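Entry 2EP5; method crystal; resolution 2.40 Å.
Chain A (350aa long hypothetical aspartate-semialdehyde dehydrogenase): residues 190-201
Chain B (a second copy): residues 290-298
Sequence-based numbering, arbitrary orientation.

Chain A, residues 190-201: FMAIEGNIIPYI
Chain B 290-298: EEDRPQPII

Two mostly non-regular segments from two copies of one protein, an extended run of chain A beyond a helix and turn and a chain B loop leading from a turn into a helix, run antiparallel and are pinned at one end by a two-way amide clamp from A:Asn196 and at the other by a tyrosine packed against a glutamate side chain, with 548 Å² buried in total.

The register follows from the nearest CA pairs: A:Asn196 CA lies 5.8 Å from B:Pro296 CA, A:Ile198 CA 5.7 Å from B:Gln295 CA, and A:Tyr200 CA 5.1 Å from B:Asp292 CA. Numbers rise on one chain as they fall on the other, yet no backbone-to-backbone hydrogen bond crosses the interface.

In chain A, helix 190-193 ends in a type II turn from A:Ile193 to A:Asn196, with A:Gly195 at phi/psi 60/26; from A:Asn196 the chain is mostly extended, apart from A:Pro199 (-70/25). Chain B opens with a type I turn from B:Glu290 to B:Arg293, passes through the cis peptide before B:Pro294, and enters a helix at B:Pro296.

A:Asn196 (chi1 t, chi2 47°) points toward chain B and uses both ends of its amide. A:Asn196 OD1 accepts from B:Ile297 N at 3.1 Å with an N-H...O angle of 174°, satisfying an amide in the first turn of the helix. A:Asn196 ND2 donates to B:Gln295 OE1 at 3.0 Å (147°) and, within its own chain, to A:Ala192 O at 3.2 Å (156°). Water 1 donates to A:Ala192 O (3.0 Å) and B:Gln295 OE1 (2.8 Å), bridging the same two acceptors. B:Gln295, the N-cap residue (chi1 m, chi2 t, chi3 42°), has its amide further fixed by NE2 donating to B:Asp292 O at 2.7 Å (169°).

Beside this polar cluster and along the chain beyond it, the packing is close. B:Ile297 (p, t) brings CG2 to 3.4 Å from A:Asn196 OD1 and 3.7 Å from A:Gly195 O. A:Ile197 CB meets B:Pro296 CD at 4.1 Å, an apolar contact, while A:Ile197 O sits 3.2 Å from B:Gln295 CG. A:Pro199, C-gamma endo, places CD 3.3 Å from B:Pro294 O.

At the far end A:Tyr200 (chi1 t, chi2 65°) points toward B:Glu291, whose chi1 of -148° lies between wells and whose chi2 is p. B:Glu291 CG stands 3.4 Å from the A:Tyr200 ring centroid, 19° off the normal, a CH-pi contact over the face. The B:Glu291 backbone comes slightly nearer: its O is 3.1 Å from A:Tyr200 CB, against 3.3 Å between A:Tyr200 CE1 and B:Glu291 CG.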

ATOM      1  N   PHE A 190      -0.844  -8.288   5.658  1.00 18.66           N
ATOM      2  CA  PHE A 190      -1.019  -6.927   5.173  1.00 17.98           C
ATOM      3  C   PHE A 190      -0.914  -5.909   6.313  1.00 16.12           C
ATOM      4  O   PHE A 190      -0.293  -4.857   6.169  1.00 15.75           O
ATOM      5  CB  PHE A 190      -2.391  -6.793   4.516  1.00 15.43           C
ATOM      6  CG  PHE A 190      -2.721  -5.401   4.094  1.00 13.95           C
ATOM      7  CD1 PHE A 190      -2.211  -4.879   2.914  1.00 15.87           C
ATOM      8  CD2 PHE A 190      -3.545  -4.610   4.873  1.00 12.75           C
ATOM      9  CE1 PHE A 190      -2.523  -3.585   2.510  1.00 14.53           C
ATOM     10  CE2 PHE A 190      -3.860  -3.315   4.476  1.00 15.30           C
ATOM     11  CZ  PHE A 190      -3.349  -2.804   3.291  1.00 12.39           C
ATOM     12  N   MET A 191      -1.557  -6.228   7.427  1.00 16.44           N
ATOM     13  CA  MET A 191      -1.570  -5.371   8.604  1.00 19.19           C
ATOM     14  C   MET A 191      -0.176  -5.127   9.182  1.00 20.42           C
ATOM     15  O   MET A 191       0.116  -4.040   9.680  1.00 21.05           O
ATOM     16  CB  MET A 191      -2.454  -5.995   9.685  1.00 21.80           C
ATOM     17  CG  MET A 191      -3.941  -6.052   9.347  1.00 24.51           C
ATOM     18  SD  MET A 191      -4.674  -4.407   9.211  1.00 29.82           S
ATOM     19  CE  MET A 191      -4.624  -3.886  10.918  1.00 27.49           C
ATOM     20  N   ALA A 192       0.686  -6.135   9.098  1.00 19.86           N
ATOM     21  CA  ALA A 192       2.028  -6.041   9.654  1.00 20.87           C
ATOM     22  C   ALA A 192       3.035  -5.223   8.865  1.00 21.94           C
ATOM     23  O   ALA A 192       3.913  -4.592   9.455  1.00 22.50           O
ATOM     24  CB  ALA A 192       2.592  -7.445   9.881  1.00 21.14           C
ATOM     25  N   ILE A 193       2.912  -5.211   7.542  1.00 21.14           N
ATOM     26  CA  ILE A 193       3.899  -4.505   6.738  1.00 21.25           C
ATOM     27  C   ILE A 193       3.468  -3.280   5.923  1.00 21.15           C
ATOM     28  O   ILE A 193       4.273  -2.377   5.707  1.00 21.47           O
ATOM     29  CB  ILE A 193       4.609  -5.509   5.782  1.00 18.70           C
ATOM     30  CG1 ILE A 193       5.803  -4.842   5.105  1.00 20.41           C
ATOM     31  CG2 ILE A 193       3.638  -5.997   4.723  1.00 16.75           C
ATOM     32  CD1 ILE A 193       6.901  -4.416   6.071  1.00 21.92           C
ATOM     33  N   GLU A 194       2.222  -3.229   5.472  1.00 21.30           N
ATOM     34  CA  GLU A 194       1.799  -2.097   4.655  1.00 23.37           C
ATOM     35  C   GLU A 194       2.009  -0.735   5.325  1.00 20.50           C
ATOM     36  O   GLU A 194       1.667  -0.526   6.497  1.00 18.81           O
ATOM     37  CB  GLU A 194       0.339  -2.280   4.194  1.00 27.39           C
ATOM     38  CG  GLU A 194      -0.737  -1.746   5.108  1.00 33.23           C
ATOM     39  CD  GLU A 194      -0.957  -0.262   4.923  1.00 37.23           C
ATOM     40  OE1 GLU A 194      -0.749   0.221   3.786  1.00 40.26           O
ATOM     41  OE2 GLU A 194      -1.349   0.414   5.904  1.00 38.53           O
ATOM     42  N   GLY A 195       2.593   0.178   4.556  1.00 17.29           N
ATOM     43  CA  GLY A 195       2.886   1.507   5.050  1.00 19.88           C
ATOM     44  C   GLY A 195       3.825   1.417   6.237  1.00 20.01           C
ATOM     45  O   GLY A 195       3.862   2.309   7.075  1.00 20.69           O
ATOM     46  N   ASN A 196       4.609   0.344   6.301  1.00 19.62           N
ATOM     47  CA  ASN A 196       5.505   0.153   7.431  1.00 18.88           C
ATOM     48  C   ASN A 196       6.872  -0.431   7.062  1.00 19.01           C
ATOM     49  O   ASN A 196       7.171  -0.697   5.898  1.00 18.65           O
ATOM     50  CB  ASN A 196       4.805  -0.738   8.464  1.00 15.91           C
ATOM     51  CG  ASN A 196       5.581  -0.856   9.761  1.00 17.06           C
ATOM     52  OD1 ASN A 196       6.045   0.141  10.312  1.00 15.64           O
ATOM     53  ND2 ASN A 196       5.715  -2.082  10.263  1.00 16.11           N
ATOM     54  N   ILE A 197       7.704  -0.614   8.076  1.00 20.45           N
ATOM     55  CA  ILE A 197       9.032  -1.176   7.891  1.00 20.59           C
ATOM     56  C   ILE A 197       9.417  -1.969   9.132  1.00 19.53           C
ATOM     57  O   ILE A 197       9.185  -1.531  10.251  1.00 21.15           O
ATOM     58  CB  ILE A 197      10.044  -0.051   7.581  1.00 22.42           C
ATOM     59  CG1 ILE A 197       9.940   0.279   6.087  1.00 22.96           C
ATOM     60  CG2 ILE A 197      11.461  -0.457   7.983  1.00 24.25           C
ATOM     61  CD1 ILE A 197      10.790   1.406   5.612  1.00 26.97           C
ATOM     62  N   ILE A 198       9.958  -3.161   8.917  1.00 19.66           N
ATOM     63  CA  ILE A 198      10.382  -4.050   9.997  1.00 19.26           C
ATOM     64  C   ILE A 198      11.875  -4.273   9.792  1.00 20.94           C
ATOM     65  O   ILE A 198      12.279  -5.046   8.916  1.00 20.38           O
ATOM     66  CB  ILE A 198       9.648  -5.398   9.923  1.00 18.10           C
ATOM     67  CG1 ILE A 198       8.137  -5.152   9.850  1.00 17.14           C
ATOM     68  CG2 ILE A 198       9.996  -6.250  11.142  1.00 20.25           C
ATOM     69  CD1 ILE A 198       7.302  -6.398   9.626  1.00 15.11           C
ATOM     70  N   PRO A 199      12.715  -3.603  10.608  1.00 21.20           N
ATOM     71  CA  PRO A 199      14.177  -3.688  10.536  1.00 22.11           C
ATOM     72  C   PRO A 199      14.788  -5.016  10.961  1.00 22.81           C
ATOM     73  O   PRO A 199      15.956  -5.074  11.345  1.00 24.81           O
ATOM     74  CB  PRO A 199      14.623  -2.527  11.421  1.00 20.23           C
ATOM     75  CG  PRO A 199      13.620  -2.580  12.517  1.00 20.90           C
ATOM     76  CD  PRO A 199      12.302  -2.785  11.766  1.00 21.11           C
ATOM     77  N   TYR A 200      14.012  -6.085  10.871  1.00 22.89           N
ATOM     78  CA  TYR A 200      14.514  -7.381  11.271  1.00 24.53           C
ATOM     79  C   TYR A 200      13.940  -8.557  10.483  1.00 24.42           C
ATOM     80  O   TYR A 200      12.732  -8.663  10.283  1.00 26.58           O
ATOM     81  CB  TYR A 200      14.250  -7.592  12.767  1.00 24.49           C
ATOM     82  CG  TYR A 200      14.716  -8.936  13.300  1.00 24.65           C
ATOM     83  CD1 TYR A 200      16.073  -9.268  13.320  1.00 24.11           C
ATOM     84  CD2 TYR A 200      13.800  -9.872  13.788  1.00 26.08           C
ATOM     85  CE1 TYR A 200      16.514 -10.501  13.815  1.00 24.05           C
ATOM     86  CE2 TYR A 200      14.229 -11.109  14.288  1.00 26.71           C
ATOM     87  CZ  TYR A 200      15.589 -11.413  14.295  1.00 25.80           C
ATOM     88  OH  TYR A 200      16.021 -12.625  14.769  1.00 27.94           O
ATOM     89  N   ILE A 201      14.832  -9.429  10.033  1.00 23.81           N
ATOM     90  CA  ILE A 201      14.454 -10.634   9.314  1.00 23.48           C
ATOM     91  C   ILE A 201      15.327 -11.735   9.908  1.00 24.91           C
ATOM     92  O   ILE A 201      16.526 -11.818   9.624  1.00 25.37           O
ATOM     93  CB  ILE A 201      14.721 -10.522   7.801  1.00 22.52           C
ATOM     94  CG1 ILE A 201      13.930  -9.349   7.213  1.00 20.71           C
ATOM     95  CG2 ILE A 201      14.316 -11.822   7.116  1.00 20.95           C
ATOM     96  CD1 ILE A 201      14.197  -9.098   5.741  1.00 17.84           C
TER
ATOM     97  N   GLU B 290      13.448  -5.469  21.923  1.00 28.27           N
ATOM     98  CA  GLU B 290      12.979  -6.488  20.991  1.00 29.23           C
ATOM     99  C   GLU B 290      13.641  -6.273  19.638  1.00 28.53           C
ATOM    100  O   GLU B 290      13.837  -5.137  19.194  1.00 29.04           O
ATOM    101  CB  GLU B 290      11.449  -6.500  20.875  1.00 30.96           C
ATOM    102  CG  GLU B 290      10.778  -5.160  20.938  1.00 35.85           C
ATOM    103  CD  GLU B 290      10.802  -4.571  22.320  1.00 35.40           C
ATOM    104  OE1 GLU B 290      10.052  -5.055  23.191  1.00 36.67           O
ATOM    105  OE2 GLU B 290      11.584  -3.626  22.533  1.00 36.64           O
ATOM    106  N   GLU B 291      14.005  -7.379  18.999  1.00 27.42           N
ATOM    107  CA  GLU B 291      14.709  -7.346  17.730  1.00 28.83           C
ATOM    108  C   GLU B 291      13.980  -6.746  16.534  1.00 27.33           C
ATOM    109  O   GLU B 291      14.626  -6.318  15.583  1.00 27.36           O
ATOM    110  CB  GLU B 291      15.187  -8.757  17.375  1.00 31.37           C
ATOM    111  CG  GLU B 291      16.495  -8.786  16.589  1.00 37.39           C
ATOM    112  CD  GLU B 291      17.685  -8.284  17.401  1.00 40.51           C
ATOM    113  OE1 GLU B 291      17.852  -8.740  18.555  1.00 42.99           O
ATOM    114  OE2 GLU B 291      18.458  -7.443  16.887  1.00 41.34           O
ATOM    115  N   ASP B 292      12.650  -6.707  16.569  1.00 26.75           N
ATOM    116  CA  ASP B 292      11.891  -6.158  15.445  1.00 25.02           C
ATOM    117  C   ASP B 292      11.454  -4.713  15.665  1.00 23.59           C
ATOM    118  O   ASP B 292      10.447  -4.265  15.111  1.00 23.28           O
ATOM    119  CB  ASP B 292      10.666  -7.037  15.153  1.00 24.60           C
ATOM    120  CG  ASP B 292       9.668  -7.055  16.295  1.00 25.91           C
ATOM    121  OD1 ASP B 292       9.999  -6.536  17.381  1.00 27.19           O
ATOM    122  OD2 ASP B 292       8.552  -7.595  16.112  1.00 26.60           O
ATOM    123  N   ARG B 293      12.220  -3.980  16.468  1.00 21.81           N
ATOM    124  CA  ARG B 293      11.894  -2.589  16.755  1.00 20.60           C
ATOM    125  C   ARG B 293      13.095  -1.706  16.464  1.00 20.75           C
ATOM    126  O   ARG B 293      14.237  -2.155  16.564  1.00 21.37           O
ATOM    127  CB  ARG B 293      11.466  -2.453  18.216  1.00 19.54           C
ATOM    128  CG  ARG B 293      10.209  -3.242  18.555  1.00 18.89           C
ATOM    129  CD  ARG B 293       8.952  -2.551  18.039  1.00 21.86           C
ATOM    130  NE  ARG B 293       8.556  -1.442  18.907  1.00 22.72           N
ATOM    131  CZ  ARG B 293       7.960  -1.597  20.085  1.00 20.99           C
ATOM    132  NH1 ARG B 293       7.685  -2.811  20.529  1.00 18.69           N
ATOM    133  NH2 ARG B 293       7.655  -0.539  20.827  1.00 21.52           N
ATOM    134  N   PRO B 294      12.862  -0.427  16.122  1.00 20.68           N
ATOM    135  CA  PRO B 294      11.578   0.271  15.990  1.00 20.54           C
ATOM    136  C   PRO B 294      10.887   0.099  14.641  1.00 20.52           C
ATOM    137  O   PRO B 294      11.525  -0.195  13.631  1.00 20.59           O
ATOM    138  CB  PRO B 294      11.968   1.723  16.206  1.00 19.86           C
ATOM    139  CG  PRO B 294      13.265   1.793  15.452  1.00 19.65           C
ATOM    140  CD  PRO B 294      13.981   0.508  15.884  1.00 19.02           C
ATOM    141  N   GLN B 295       9.577   0.314  14.646  1.00 19.88           N
ATOM    142  CA  GLN B 295       8.760   0.232  13.442  1.00 20.71           C
ATOM    143  C   GLN B 295       7.873   1.468  13.381  1.00 20.08           C
ATOM    144  O   GLN B 295       7.233   1.833  14.365  1.00 20.44           O
ATOM    145  CB  GLN B 295       7.870  -1.005  13.468  1.00 21.81           C
ATOM    146  CG  GLN B 295       8.580  -2.320  13.249  1.00 22.97           C
ATOM    147  CD  GLN B 295       7.618  -3.482  13.335  1.00 24.40           C
ATOM    148  OE1 GLN B 295       6.506  -3.411  12.810  1.00 25.46           O
ATOM    149  NE2 GLN B 295       8.036  -4.562  13.987  1.00 23.77           N
ATOM    150  N   PRO B 296       7.818   2.125  12.219  1.00 20.16           N
ATOM    151  CA  PRO B 296       7.001   3.327  12.033  1.00 20.98           C
ATOM    152  C   PRO B 296       5.584   3.289  12.610  1.00 22.37           C
ATOM    153  O   PRO B 296       5.202   4.184  13.365  1.00 24.04           O
ATOM    154  CB  PRO B 296       6.999   3.503  10.520  1.00 19.94           C
ATOM    155  CG  PRO B 296       8.384   3.053  10.148  1.00 19.54           C
ATOM    156  CD  PRO B 296       8.555   1.794  10.983  1.00 20.66           C
ATOM    157  N   ILE B 297       4.812   2.258  12.278  1.00 22.24           N
ATOM    158  CA  ILE B 297       3.426   2.169  12.742  1.00 22.46           C
ATOM    159  C   ILE B 297       3.278   1.892  14.234  1.00 23.38           C
ATOM    160  O   ILE B 297       2.182   2.006  14.789  1.00 24.57           O
ATOM    161  CB  ILE B 297       2.635   1.080  11.965  1.00 20.76           C
ATOM    162  CG1 ILE B 297       3.089  -0.312  12.412  1.00 20.47           C
ATOM    163  CG2 ILE B 297       2.849   1.261  10.469  1.00 18.72           C
ATOM    164  CD1 ILE B 297       2.386  -1.456  11.734  1.00 22.20           C
ATOM    165  N   ILE B 298       4.374   1.519  14.880  1.00 22.62           N
ATOM    166  CA  ILE B 298       4.334   1.225  16.305  1.00 22.16           C
ATOM    167  C   ILE B 298       4.946   2.349  17.125  1.00 22.03           C
ATOM    168  O   ILE B 298       4.364   2.800  18.116  1.00 21.82           O
ATOM    169  CB  ILE B 298       5.134  -0.065  16.646  1.00 22.92           C
ATOM    170  CG1 ILE B 298       4.585  -1.252  15.863  1.00 21.12           C
ATOM    171  CG2 ILE B 298       5.068  -0.350  18.154  1.00 20.03           C
ATOM    172  CD1 ILE B 298       5.418  -2.493  16.021  1.00 24.39           C
TER
HETATM  173  O   HOH W   1       4.300  -5.147  12.363  1.00 29.57           O